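Inosine-uridine nucleoside N-ribohydrolase (Xanthomonas oryzae pv. oryzae, PDB 4KL0) binds a calcium ion and may, like its nucleoside hydrolase relatives, hydrolyse N-glycosyl compounds, although its function is not established. Local coordinates at residues A14-L19 with Q53-L58; T321-L326 with R362-A367; E266-N271 with A279-T284; F33-K38 with R196-A201; R138-P143 with G165-E170. All coordinates share one frame; numbering follows the deposited sequence.

Contact 1: A14-L19 with Q53-L58; sequences AVLREL and QADGFL
The Phe57 ring meets Leu19 at its edge: the far corner, CZ, points at Leu19, whose carbonyl oxygen lies in the ring plane with O 3.4 Å from Phe57 CZ. Asp55 CB is a second in-plane neighbour. Leu19 takes the corner with its branch point, CG being 3.5 Å from Phe57 CZ, and its methyl CD1 is equally close to that atom. The leucine CG stands opposite the backbone N (chi1 170°), which carries the isobutyl group out to meet the phenylalanine coming the other way. One turn earlier, Leu16 CD1 lies 3.7 Å from Asp55 OD2. That carboxylate is occupied by other partners, a salt bridge from Arg20 to OD1 and a hydrogen bond from Gln51 to OD2. Gly56, at positive phi, closes helix 41-54 in a Schellman motif and turns the chain toward strand 58-65. Helix 10-20 thus packs against the turn that ends the helix of a beta-alpha-beta crossover, strand 28-34, helix 41-54, strand 58-65.

Contact 2: T321-L326 with R362-A367; sequences TLLAAL and RLLLSA
This is a buried, wholly apolar helix-to-helix contact, made where helix 317-325 faces the C-terminal helix 358-372. Leu323 meets Leu365 and, less closely, Leu364, with no hydrogen bond between the segments. The backbones keep apart, the nearest alpha carbons, Leu323 CA and Leu365 CA, being 8.9 Å from each other, so leucine side chains fill the interval. Leu323 touches both leucines with one methyl: CD1, anti to CA (chi2 -173°), ends 3.5 Å from Leu365 CD2. The same methyl is 4.0 Å from Leu365 CG, and its approach to Leu364 is looser, 4.4 Å from Leu323 CD1 to Leu364 CD2. The side chains of Leu323 and Leu365 meet at a slant, by one methyl branch each. Farther along the chain, Leu326 takes the N-cap position of helix 327-333; the Thr329 hydroxyl is hydrogen-bonded to the carbonyls of both Leu323 and Leu326. The calcium ligand Asp318 belongs to helix 317-325 too, its side chain about 9 Å from that of Leu365. Around the contact, Ile48 of helix 41-54 and Phe334 also touch Leu323, Leu19 of helix 10-20 packs on Leu364, and Thr321 touches strand 172-178.

Contact 3: E266-N271 with A279-T284; sequences EGIQAN and AWFFRT
A single methyl, Ile268 CD1, carries the whole contact, set at the edges of two aromatic rings at once. On the tryptophan it meets the six-membered part of the indole, 3.7 Å from Trp280 CZ3 and just as near to CE3. On the phenylalanine it lies 4.0 Å from Phe281 CD2, with Phe281 CB close behind. The isoleucine reaches this far because CG1 lies opposite its own carbonyl carbon and CD1 continues the chain in extended form (chi2 169°); it meets the indole side chain at about a right angle. The two segments form a helical hairpin: helix 248-269 stops, a short loop follows, and helix 278-285 returns past its end. Asn271, at positive phi, is the C-prime residue of the Schellman motif that stops the first helix, with its N bonded to Ile268 O at 2.8 Å. In the second helix the Thr284 hydroxyl turns back on its own backbone, OG1 donating to Trp280 O at 2.8 Å with a C=O...donor angle of 147°. Thr284 OG1 also stands over one face of the indole, 3.2 Å above its plane and toward the rim. Further aromatic neighbours surround Phe281: Trp265 meets it edge-to-face, and Phe285 at about 45°. Leu264 touches Trp280, while Ile307 of helix 304-307 packs on Phe281 and Phe282.

Contact 4: F33-K38 with R196-A201; sequences FTDPNK and RAYNNA. With CA (calcium ion), chain B.
Strand 28-34 runs out at Thr34 and the chain turns through Asn37, at positive phi, so that Asp35 and Lys38 both face the first turn of helix 198-202, where Ala197 is the N-cap. The closest alpha carbons, Asp35 CA and Asn199 CA, are 9.5 Å apart, bridged by calcium, water and side chains. Asp35 OD1 binds the calcium ion at 2.5 Å. Asp35 OD2 accepts from water 1 at 2.6 Å, and that calcium-bound water also donates to Asn199 OD1. Lys38, bent at chi2 (82°), brings NZ to 4.0 Å from the Tyr198 ring centroid, an off-centre cation-pi contact 33° from the normal. Glu109 holds the Tyr198 hydroxyl. Asn199 ND2 donates to calcium-bound water 3 and to the Met178 carbonyl, and Lys38 NZ donates to waters 1 and 2. Waters 2 and 3, Asp42, Ile151 O and Asp318 complete the calcium site, which resembles that of nucleoside hydrolases. With both hydrogens of water 1 spent on Asp35 and Asn199, its orientation is fixed, and calcium probably polarises it.

Contact 5: R138-P143 with G165-E170; sequences RLATSP and GDLVRE
Leu139 and Leu167 join the helices by apolar contact that begins at the beta carbons. The helices pass closely, Leu139 CA and Leu167 CA being 6.1 Å apart, so that the two beta carbons already touch, Leu139 CB to Leu167 CB at 3.9 Å. Farther out the side chains part company. Leu139, with CD1 extended away from CA (chi2 177°), goes on to meet Val168, its CD1 3.6 Å from Val168 CG2. The valine starts out pointing away from the opposite helix, yet CG2, set beside its own backbone N (chi1 166° for CG1), still comes within reach. Leu167 goes the other way, laying CD1 against Ala140, 3.8 Å from the Ala140 N and 4.0 Å from Ala140 CB. No hydrogen bond crosses between the segments. Ser142 OG donates to Arg138 O at 2.8 Å, from above the carbonyl plane, tying Ser142 back to the carbonyl of Arg138, four residues earlier. The Arg138 side chain starts out away from the second segment, and NE forms a salt bridge with Asp62. Both helices lead into strands of the parallel part of the sheet, helix 133-141 into 146-150 and helix 165-171 into 172-178. Around the contact, Leu139 packs on Leu146 of strand 146-150 and on Leu160 of helix 155-163, while Val168 touches Leu161 of that helix and Ile219.

From the N terminus, contact 1 closes the first loop, bringing helix 10-20 to the end of helix 41-54. Contact 4 opens inside that loop, at the end of strand 28-34, and closes only at helix 198-202, so the two cross. Contact 5 is nested within contact 4 and joins two helices that precede strands 146-150 and 172-178. Contact 3 follows as a local hairpin, on the opposite side of the chain's centre from contact 5, their centres about 48 Å apart. Contact 2 comes last, tying helix 317-325 to the C-terminal helix. Contacts 1 and 2 touch directly, Val15 CG1 lying 3.9 Å from Leu364 CA, so the two chain ends pack together.

Contact 1: A14-L19 with Q53-L58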
# COMPACT_ATOMS: atom_id res chain seq x y z
N ALA A 14 20.90 4.75 -12.02
CA ALA A 14 21.64 3.51 -11.74
C ALA A 14 20.90 2.45 -10.94
O ALA A 14 21.06 1.24 -11.15
CB ALA A 14 22.97 3.84 -11.03
N VAL A 15 20.07 2.88 -10.00
CA VAL A 15 19.39 1.88 -9.21
C VAL A 15 18.28 1.22 -10.05
O VAL A 15 18.00 0.06 -9.88
CB VAL A 15 18.84 2.40 -7.86
CG1 VAL A 15 17.61 3.19 -8.07
CG2 VAL A 15 18.51 1.26 -6.95
N LEU A 16 17.71 1.97 -10.99
CA LEU A 16 16.66 1.44 -11.82
C LEU A 16 17.26 0.51 -12.89
O LEU A 16 16.70 -0.55 -13.19
CB LEU A 16 15.82 2.56 -12.43
CG LEU A 16 14.75 2.06 -13.37
CD1 LEU A 16 13.70 1.22 -12.63
CD2 LEU A 16 14.10 3.30 -14.02
N ARG A 17 18.42 0.87 -13.43
CA ARG A 17 19.15 -0.07 -14.29
C ARG A 17 19.44 -1.39 -13.58
O ARG A 17 19.27 -2.50 -14.14
CB ARG A 17 20.48 0.59 -14.69
CG ARG A 17 21.30 -0.16 -15.72
CD ARG A 17 22.46 0.73 -16.15
NE ARG A 17 21.98 1.98 -16.75
CZ ARG A 17 22.20 3.20 -16.26
NH1 ARG A 17 22.94 3.39 -15.16
NH2 ARG A 17 21.68 4.25 -16.88
N GLU A 18 19.89 -1.30 -12.34
CA GLU A 18 20.16 -2.48 -11.54
C GLU A 18 18.93 -3.35 -11.30
O GLU A 18 18.97 -4.58 -11.38
CB GLU A 18 20.82 -2.09 -10.21
CG GLU A 18 21.10 -3.30 -9.31
CD GLU A 18 21.58 -2.92 -7.89
OE1 GLU A 18 21.65 -1.70 -7.55
OE2 GLU A 18 21.90 -3.87 -7.12
N LEU A 19 17.80 -2.73 -10.97
CA LEU A 19 16.60 -3.52 -10.78
C LEU A 19 16.24 -4.22 -12.10
O LEU A 19 15.78 -5.37 -12.10
CB LEU A 19 15.43 -2.63 -10.35
CG LEU A 19 14.08 -3.32 -10.36
CD1 LEU A 19 13.97 -4.52 -9.39
CD2 LEU A 19 12.99 -2.32 -10.08
N GLN A 53 4.96 -2.06 -13.75
CA GLN A 53 4.24 -2.66 -14.87
C GLN A 53 4.93 -2.30 -16.18
O GLN A 53 5.15 -3.19 -17.03
CB GLN A 53 2.79 -2.15 -14.90
CG GLN A 53 1.96 -2.80 -15.99
CD GLN A 53 0.50 -2.85 -15.66
OE1 GLN A 53 0.11 -2.98 -14.47
NE2 GLN A 53 -0.36 -2.68 -16.70
N ALA A 54 5.25 -1.03 -16.37
CA ALA A 54 5.95 -0.64 -17.60
C ALA A 54 7.23 -1.44 -17.80
O ALA A 54 7.61 -1.76 -18.94
CB ALA A 54 6.28 0.87 -17.58
N ASP A 55 7.91 -1.80 -16.71
CA ASP A 55 9.14 -2.59 -16.80
C ASP A 55 8.98 -4.12 -16.74
O ASP A 55 10.00 -4.84 -16.74
CB ASP A 55 10.18 -2.13 -15.76
CG ASP A 55 10.73 -0.74 -16.06
OD1 ASP A 55 10.57 -0.27 -17.24
OD2 ASP A 55 11.33 -0.11 -15.14
N GLY A 56 7.76 -4.61 -16.68
CA GLY A 56 7.52 -6.04 -16.83
C GLY A 56 7.63 -6.86 -15.56
O GLY A 56 7.76 -8.10 -15.63
N PHE A 57 7.55 -6.21 -14.39
CA PHE A 57 7.58 -6.96 -13.13
C PHE A 57 6.21 -7.47 -12.72
O PHE A 57 6.08 -8.53 -12.12
CB PHE A 57 8.17 -6.08 -12.02
CG PHE A 57 9.65 -5.90 -12.11
CD1 PHE A 57 10.50 -6.75 -11.43
CD2 PHE A 57 10.19 -4.94 -12.96
CE1 PHE A 57 11.86 -6.63 -11.56
CE2 PHE A 57 11.56 -4.78 -13.07
CZ PHE A 57 12.40 -5.63 -12.37
N LEU A 58 5.19 -6.68 -13.02
CA LEU A 58 3.85 -7.02 -12.60
C LEU A 58 2.86 -6.51 -13.62
O LEU A 58 3.20 -5.68 -14.49
CB LEU A 58 3.54 -6.41 -11.23
CG LEU A 58 3.50 -4.87 -11.09
CD1 LEU A 58 2.19 -4.36 -11.54
CD2 LEU A 58 3.69 -4.44 -9.63

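Contact 2: T321-L326 with R362-A367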
# COMPACT_ATOMS: atom_id res chain seq x y z
N THR A 321 5.51 -2.40 0.94
CA THR A 321 4.81 -3.71 0.93
C THR A 321 4.79 -4.28 -0.49
O THR A 321 5.06 -5.46 -0.69
CB THR A 321 3.38 -3.54 1.49
OG1 THR A 321 3.51 -3.03 2.82
CG2 THR A 321 2.63 -4.84 1.53
N LEU A 322 4.48 -3.42 -1.45
CA LEU A 322 4.54 -3.84 -2.84
C LEU A 322 5.95 -4.28 -3.26
O LEU A 322 6.09 -5.35 -3.91
CB LEU A 322 3.98 -2.72 -3.75
CG LEU A 322 4.09 -3.12 -5.25
CD1 LEU A 322 3.21 -4.32 -5.51
CD2 LEU A 322 3.65 -1.97 -6.13
N LEU A 323 6.97 -3.53 -2.85
CA LEU A 323 8.35 -3.90 -3.16
C LEU A 323 8.65 -5.25 -2.52
O LEU A 323 9.34 -6.10 -3.11
CB LEU A 323 9.34 -2.83 -2.73
CG LEU A 323 9.22 -1.48 -3.47
CD1 LEU A 323 10.36 -0.55 -3.07
CD2 LEU A 323 9.29 -1.66 -5.00
N ALA A 324 8.09 -5.48 -1.33
CA ALA A 324 8.32 -6.78 -0.67
C ALA A 324 7.60 -7.95 -1.32
O ALA A 324 7.98 -9.12 -1.07
CB ALA A 324 7.95 -6.65 0.86
N ALA A 325 6.57 -7.68 -2.16
CA ALA A 325 5.73 -8.68 -2.77
C ALA A 325 6.30 -9.25 -4.05
O ALA A 325 5.81 -10.29 -4.52
CB ALA A 325 4.34 -8.05 -3.10
N LEU A 326 7.23 -8.51 -4.67
CA LEU A 326 7.82 -8.94 -5.96
C LEU A 326 9.23 -9.46 -5.70
O LEU A 326 10.04 -8.79 -5.05
CB LEU A 326 7.91 -7.74 -6.92
CG LEU A 326 6.63 -6.92 -7.15
CD1 LEU A 326 6.90 -5.63 -7.95
CD2 LEU A 326 5.52 -7.72 -7.82
N ARG A 362 15.05 3.77 -0.40
CA ARG A 362 14.68 5.18 -0.62
C ARG A 362 14.92 5.62 -2.07
O ARG A 362 14.06 6.27 -2.69
CB ARG A 362 15.50 6.10 0.29
CG ARG A 362 15.15 6.06 1.77
CD ARG A 362 15.91 7.20 2.51
NE ARG A 362 15.80 7.02 3.96
CZ ARG A 362 16.71 6.40 4.71
NH1 ARG A 362 17.84 5.92 4.17
NH2 ARG A 362 16.49 6.28 6.03
N LEU A 363 16.10 5.27 -2.62
CA LEU A 363 16.50 5.70 -3.95
C LEU A 363 15.65 5.00 -5.02
O LEU A 363 15.16 5.62 -5.98
CB LEU A 363 18.00 5.37 -4.14
CG LEU A 363 18.82 6.17 -5.11
CD1 LEU A 363 18.77 7.64 -4.74
CD2 LEU A 363 20.24 5.64 -5.02
N LEU A 364 15.41 3.72 -4.83
CA LEU A 364 14.50 2.97 -5.73
C LEU A 364 13.05 3.48 -5.72
O LEU A 364 12.42 3.62 -6.80
CB LEU A 364 14.56 1.48 -5.44
CG LEU A 364 13.73 0.66 -6.41
CD1 LEU A 364 14.31 0.78 -7.84
CD2 LEU A 364 13.72 -0.77 -5.95
N LEU A 365 12.51 3.77 -4.53
CA LEU A 365 11.17 4.39 -4.48
C LEU A 365 11.16 5.69 -5.27
O LEU A 365 10.25 5.90 -6.08
CB LEU A 365 10.72 4.65 -3.04
CG LEU A 365 10.37 3.38 -2.26
CD1 LEU A 365 10.33 3.68 -0.75
CD2 LEU A 365 9.04 2.71 -2.67
N SER A 366 12.16 6.57 -5.09
CA SER A 366 12.20 7.83 -5.86
C SER A 366 12.33 7.57 -7.37
O SER A 366 11.62 8.19 -8.18
CB SER A 366 13.32 8.76 -5.32
OG SER A 366 13.38 9.97 -6.09
N ALA A 367 13.24 6.66 -7.75
CA ALA A 367 13.40 6.31 -9.18
C ALA A 367 12.11 5.82 -9.82
O ALA A 367 11.72 6.30 -10.90
CB ALA A 367 14.53 5.31 -9.37

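Contact 3: E266-N271 with A279-T284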
# COMPACT_ATOMS: atom_id res chain seq x y z
N GLU A 266 -0.28 21.99 13.22
CA GLU A 266 -1.13 23.08 13.75
C GLU A 266 -1.91 22.58 14.94
O GLU A 266 -2.09 23.30 15.94
CB GLU A 266 -2.05 23.63 12.66
CG GLU A 266 -1.23 24.37 11.57
CD GLU A 266 -2.03 24.96 10.42
OE1 GLU A 266 -3.24 24.64 10.23
OE2 GLU A 266 -1.40 25.78 9.70
N GLY A 267 -2.30 21.31 14.87
CA GLY A 267 -3.18 20.71 15.89
C GLY A 267 -2.40 20.56 17.17
O GLY A 267 -2.91 20.85 18.27
N ILE A 268 -1.15 20.12 17.04
CA ILE A 268 -0.24 19.90 18.16
C ILE A 268 0.13 21.26 18.76
O ILE A 268 0.10 21.43 19.98
CB ILE A 268 1.03 19.18 17.73
CG1 ILE A 268 0.73 17.70 17.45
CG2 ILE A 268 2.13 19.30 18.81
CD1 ILE A 268 1.90 16.97 16.77
N GLN A 269 0.45 22.22 17.89
CA GLN A 269 0.71 23.61 18.33
C GLN A 269 -0.39 24.14 19.26
O GLN A 269 -0.10 24.79 20.28
CB GLN A 269 0.84 24.53 17.12
CG GLN A 269 2.23 24.94 16.79
CD GLN A 269 2.24 26.17 15.90
OE1 GLN A 269 1.23 26.50 15.21
NE2 GLN A 269 3.35 26.88 15.92
N ALA A 270 -1.65 23.87 18.93
CA ALA A 270 -2.77 24.31 19.74
C ALA A 270 -3.18 23.28 20.83
O ALA A 270 -4.23 23.43 21.45
CB ALA A 270 -3.95 24.65 18.84
N ASN A 271 -2.33 22.27 21.08
CA ASN A 271 -2.59 21.23 22.09
C ASN A 271 -3.97 20.57 21.87
O ASN A 271 -4.68 20.27 22.85
CB ASN A 271 -2.49 21.80 23.53
CG ASN A 271 -1.83 20.83 24.54
OD1 ASN A 271 -1.55 19.65 24.24
ND2 ASN A 271 -1.57 21.34 25.76
N ALA A 279 7.57 18.05 20.91
CA ALA A 279 8.66 17.09 21.06
C ALA A 279 8.39 15.79 20.33
O ALA A 279 9.31 15.15 19.78
CB ALA A 279 8.91 16.81 22.52
N TRP A 280 7.14 15.37 20.32
CA TRP A 280 6.84 14.13 19.64
C TRP A 280 6.96 14.39 18.13
O TRP A 280 7.43 13.52 17.39
CB TRP A 280 5.45 13.67 19.96
CG TRP A 280 5.01 12.60 19.06
CD1 TRP A 280 5.21 11.27 19.23
CD2 TRP A 280 4.31 12.75 17.81
NE1 TRP A 280 4.65 10.57 18.20
CE2 TRP A 280 4.09 11.45 17.31
CE3 TRP A 280 3.84 13.85 17.09
CZ2 TRP A 280 3.43 11.22 16.09
CZ3 TRP A 280 3.16 13.63 15.90
CH2 TRP A 280 2.97 12.31 15.40
N PHE A 281 6.57 15.58 17.71
CA PHE A 281 6.60 15.90 16.28
C PHE A 281 8.05 15.97 15.75
O PHE A 281 8.38 15.33 14.74
CB PHE A 281 5.87 17.19 15.99
CG PHE A 281 5.75 17.49 14.52
CD1 PHE A 281 6.83 18.04 13.82
CD2 PHE A 281 4.56 17.27 13.85
CE1 PHE A 281 6.73 18.30 12.45
CE2 PHE A 281 4.47 17.54 12.48
CZ PHE A 281 5.56 18.08 11.79
N PHE A 282 8.90 16.76 16.41
CA PHE A 282 10.33 16.77 16.03
C PHE A 282 10.99 15.36 16.07
O PHE A 282 11.78 14.98 15.18
CB PHE A 282 11.10 17.85 16.83
CG PHE A 282 11.00 19.23 16.23
CD1 PHE A 282 12.10 19.81 15.59
CD2 PHE A 282 9.81 19.91 16.23
CE1 PHE A 282 11.99 21.06 14.98
CE2 PHE A 282 9.69 21.15 15.63
CZ PHE A 282 10.78 21.75 15.01
N ARG A 283 10.65 14.55 17.07
CA ARG A 283 11.24 13.22 17.21
C ARG A 283 10.69 12.23 16.17
O ARG A 283 11.29 11.17 15.86
CB ARG A 283 10.99 12.72 18.64
CG ARG A 283 11.23 11.25 18.88
CD ARG A 283 11.04 10.93 20.36
NE ARG A 283 9.67 10.61 20.77
CZ ARG A 283 8.93 11.35 21.60
NH1 ARG A 283 9.40 12.49 22.09
NH2 ARG A 283 7.70 10.98 21.93
N THR A 284 9.53 12.56 15.62
CA THR A 284 8.92 11.66 14.67
C THR A 284 9.33 12.03 13.25
O THR A 284 9.55 11.11 12.43
CB THR A 284 7.41 11.70 14.78
OG1 THR A 284 7.02 11.14 16.03
CG2 THR A 284 6.78 10.86 13.67

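Contact 4: F33-K38 with R196-A201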
# COMPACT_ATOMS: atom_id res chain seq x y z
N PHE A 33 -5.60 -4.86 -2.79
CA PHE A 33 -6.68 -4.51 -1.87
C PHE A 33 -6.25 -3.26 -1.13
O PHE A 33 -5.17 -3.24 -0.53
CB PHE A 33 -6.88 -5.68 -0.87
CG PHE A 33 -7.20 -6.97 -1.56
CD1 PHE A 33 -8.52 -7.39 -1.68
CD2 PHE A 33 -6.17 -7.75 -2.05
CE1 PHE A 33 -8.80 -8.61 -2.39
CE2 PHE A 33 -6.45 -8.96 -2.74
CZ PHE A 33 -7.80 -9.36 -2.87
N THR A 34 -7.00 -2.16 -1.26
CA THR A 34 -6.45 -0.82 -0.97
C THR A 34 -7.51 0.18 -0.50
O THR A 34 -8.71 -0.07 -0.68
CB THR A 34 -5.80 -0.32 -2.25
OG1 THR A 34 -5.25 1.00 -2.10
CG2 THR A 34 -6.79 -0.29 -3.39
N ASP A 35 -7.09 1.23 0.20
CA ASP A 35 -8.01 2.20 0.83
C ASP A 35 -7.47 3.62 0.61
O ASP A 35 -7.09 4.29 1.55
CB ASP A 35 -8.21 1.91 2.33
CG ASP A 35 -6.88 1.84 3.12
OD1 ASP A 35 -5.79 1.99 2.51
OD2 ASP A 35 -6.96 1.70 4.39
N PRO A 36 -7.48 4.06 -0.63
CA PRO A 36 -6.75 5.33 -0.94
C PRO A 36 -7.47 6.60 -0.44
O PRO A 36 -8.70 6.64 -0.14
CB PRO A 36 -6.72 5.34 -2.47
CG PRO A 36 -8.01 4.58 -2.89
CD PRO A 36 -8.03 3.43 -1.85
N ASN A 37 -6.66 7.65 -0.39
CA ASN A 37 -7.12 9.03 -0.08
C ASN A 37 -7.50 9.27 1.38
O ASN A 37 -8.27 10.19 1.67
CB ASN A 37 -8.20 9.49 -1.04
CG ASN A 37 -8.21 11.01 -1.16
OD1 ASN A 37 -7.14 11.62 -1.25
ND2 ASN A 37 -9.42 11.62 -1.16
N LYS A 38 -6.99 8.47 2.31
CA LYS A 38 -6.97 8.95 3.70
C LYS A 38 -5.54 9.31 4.11
O LYS A 38 -5.31 9.93 5.16
CB LYS A 38 -7.65 7.98 4.69
CG LYS A 38 -7.29 6.50 4.64
CD LYS A 38 -5.98 6.18 5.40
CE LYS A 38 -5.74 4.62 5.45
NZ LYS A 38 -4.43 4.37 6.15
N ARG A 196 -3.65 -4.25 17.02
CA ARG A 196 -3.22 -2.86 17.06
C ARG A 196 -2.80 -2.32 15.70
O ARG A 196 -2.69 -1.12 15.52
CB ARG A 196 -2.07 -2.66 18.08
CG ARG A 196 -2.51 -3.06 19.48
CD ARG A 196 -1.27 -3.21 20.39
NE ARG A 196 -0.47 -4.35 19.95
CZ ARG A 196 0.71 -4.69 20.52
NH1 ARG A 196 1.20 -3.99 21.56
NH2 ARG A 196 1.40 -5.70 20.03
N ALA A 197 -2.53 -3.21 14.74
CA ALA A 197 -1.98 -2.73 13.48
C ALA A 197 -3.14 -2.20 12.65
O ALA A 197 -4.15 -2.88 12.55
CB ALA A 197 -1.28 -3.89 12.70
N TYR A 198 -2.95 -1.04 12.03
CA TYR A 198 -4.06 -0.29 11.42
C TYR A 198 -4.89 -1.14 10.44
O TYR A 198 -6.14 -1.20 10.53
CB TYR A 198 -3.51 0.97 10.69
CG TYR A 198 -4.62 1.84 10.09
CD1 TYR A 198 -5.10 2.95 10.77
CD2 TYR A 198 -5.15 1.54 8.85
CE1 TYR A 198 -6.13 3.75 10.24
CE2 TYR A 198 -6.17 2.29 8.30
CZ TYR A 198 -6.66 3.41 9.00
OH TYR A 198 -7.70 4.16 8.44
N ASN A 199 -4.21 -1.79 9.51
CA ASN A 199 -4.95 -2.55 8.49
C ASN A 199 -5.68 -3.76 9.09
O ASN A 199 -6.71 -4.18 8.63
CB ASN A 199 -4.11 -2.98 7.32
CG ASN A 199 -3.71 -1.77 6.47
OD1 ASN A 199 -4.48 -0.76 6.44
ND2 ASN A 199 -2.53 -1.81 5.85
N ASN A 200 -5.08 -4.36 10.10
CA ASN A 200 -5.83 -5.48 10.69
C ASN A 200 -7.07 -4.98 11.42
O ASN A 200 -8.13 -5.62 11.33
CB ASN A 200 -4.97 -6.21 11.72
CG ASN A 200 -3.75 -6.90 11.15
OD1 ASN A 200 -3.70 -7.34 10.00
ND2 ASN A 200 -2.75 -7.07 12.02
N ALA A 201 -6.93 -3.85 12.14
CA ALA A 201 -8.00 -3.24 12.97
C ALA A 201 -9.17 -2.68 12.17
O ALA A 201 -10.28 -2.56 12.72
CB ALA A 201 -7.42 -2.18 13.83
CA CA B . -3.33 1.77 2.80
O HOH W 1 -4.50 1.59 5.11
O HOH W 2 -2.40 3.67 4.11
O HOH W 3 -1.71 0.75 4.70

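Contact 5: R138-P143 with G165-E170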
# COMPACT_ATOMS: atom_id res chain seq x y z
N ARG A 138 -10.91 -14.39 -12.67
CA ARG A 138 -9.55 -14.37 -13.14
C ARG A 138 -8.68 -15.50 -12.54
O ARG A 138 -7.82 -16.04 -13.23
CB ARG A 138 -8.91 -12.97 -12.93
CG ARG A 138 -7.44 -12.93 -13.37
CD ARG A 138 -6.85 -11.52 -13.24
NE ARG A 138 -7.63 -10.52 -13.96
CZ ARG A 138 -7.45 -10.29 -15.26
NH1 ARG A 138 -6.55 -11.01 -15.94
NH2 ARG A 138 -8.17 -9.33 -15.88
N LEU A 139 -8.89 -15.85 -11.27
CA LEU A 139 -8.15 -16.96 -10.67
C LEU A 139 -8.47 -18.24 -11.47
O LEU A 139 -7.62 -19.11 -11.67
CB LEU A 139 -8.52 -17.14 -9.19
CG LEU A 139 -7.94 -16.05 -8.29
CD1 LEU A 139 -8.40 -16.23 -6.86
CD2 LEU A 139 -6.40 -16.06 -8.37
N ALA A 140 -9.71 -18.32 -11.93
CA ALA A 140 -10.22 -19.50 -12.67
C ALA A 140 -9.49 -19.71 -13.99
O ALA A 140 -9.15 -20.84 -14.36
CB ALA A 140 -11.71 -19.34 -12.93
N THR A 141 -9.26 -18.61 -14.69
CA THR A 141 -8.79 -18.64 -16.07
C THR A 141 -7.34 -18.18 -16.23
O THR A 141 -6.87 -17.92 -17.35
CB THR A 141 -9.70 -17.79 -16.96
OG1 THR A 141 -9.31 -17.92 -18.33
CG2 THR A 141 -9.66 -16.32 -16.54
N SER A 142 -6.60 -18.09 -15.14
CA SER A 142 -5.19 -17.78 -15.30
C SER A 142 -4.33 -19.02 -15.44
O SER A 142 -4.42 -19.94 -14.62
CB SER A 142 -4.64 -16.93 -14.16
OG SER A 142 -5.20 -15.64 -14.25
N PRO A 143 -3.45 -19.01 -16.46
CA PRO A 143 -2.46 -20.06 -16.70
C PRO A 143 -1.29 -19.97 -15.72
O PRO A 143 -0.52 -20.93 -15.57
CB PRO A 143 -2.00 -19.77 -18.13
CG PRO A 143 -2.23 -18.32 -18.32
CD PRO A 143 -3.42 -17.95 -17.48
N GLY A 165 -11.80 -20.32 -2.48
CA GLY A 165 -10.90 -21.22 -1.79
C GLY A 165 -10.38 -22.41 -2.60
O GLY A 165 -9.23 -22.82 -2.42
N ASP A 166 -11.20 -22.93 -3.49
CA ASP A 166 -10.75 -23.99 -4.40
C ASP A 166 -9.62 -23.44 -5.32
O ASP A 166 -8.58 -24.09 -5.55
CB ASP A 166 -11.95 -24.56 -5.20
CG ASP A 166 -12.84 -23.46 -5.87
OD1 ASP A 166 -13.04 -22.36 -5.27
OD2 ASP A 166 -13.35 -23.68 -7.01
N LEU A 167 -9.83 -22.24 -5.84
CA LEU A 167 -8.90 -21.70 -6.84
C LEU A 167 -7.62 -21.20 -6.20
O LEU A 167 -6.51 -21.39 -6.75
CB LEU A 167 -9.54 -20.58 -7.67
CG LEU A 167 -10.91 -20.92 -8.30
CD1 LEU A 167 -11.64 -19.71 -8.93
CD2 LEU A 167 -10.82 -22.11 -9.29
N VAL A 168 -7.76 -20.51 -5.06
CA VAL A 168 -6.64 -19.73 -4.51
C VAL A 168 -5.51 -20.69 -4.16
O VAL A 168 -4.32 -20.39 -4.28
CB VAL A 168 -7.08 -18.91 -3.23
CG1 VAL A 168 -5.92 -18.40 -2.51
CG2 VAL A 168 -7.90 -17.71 -3.60
N ARG A 169 -5.89 -21.89 -3.77
CA ARG A 169 -4.88 -22.85 -3.35
C ARG A 169 -3.94 -23.16 -4.52
O ARG A 169 -2.75 -23.26 -4.34
CB ARG A 169 -5.57 -24.12 -2.79
CG ARG A 169 -4.59 -25.10 -2.12
CD ARG A 169 -5.33 -26.32 -1.51
NE ARG A 169 -6.58 -26.57 -2.24
CZ ARG A 169 -7.76 -26.83 -1.66
NH1 ARG A 169 -7.86 -26.88 -0.32
NH2 ARG A 169 -8.84 -27.04 -2.41
N GLU A 170 -4.47 -23.22 -5.75
CA GLU A 170 -3.63 -23.55 -6.90
C GLU A 170 -3.21 -22.35 -7.75
O GLU A 170 -2.27 -22.44 -8.56
CB GLU A 170 -4.32 -24.63 -7.75
CG GLU A 170 -4.75 -25.82 -6.84
CD GLU A 170 -5.58 -26.89 -7.56
OE1 GLU A 170 -6.61 -27.30 -6.95
OE2 GLU A 170 -5.19 -27.34 -8.68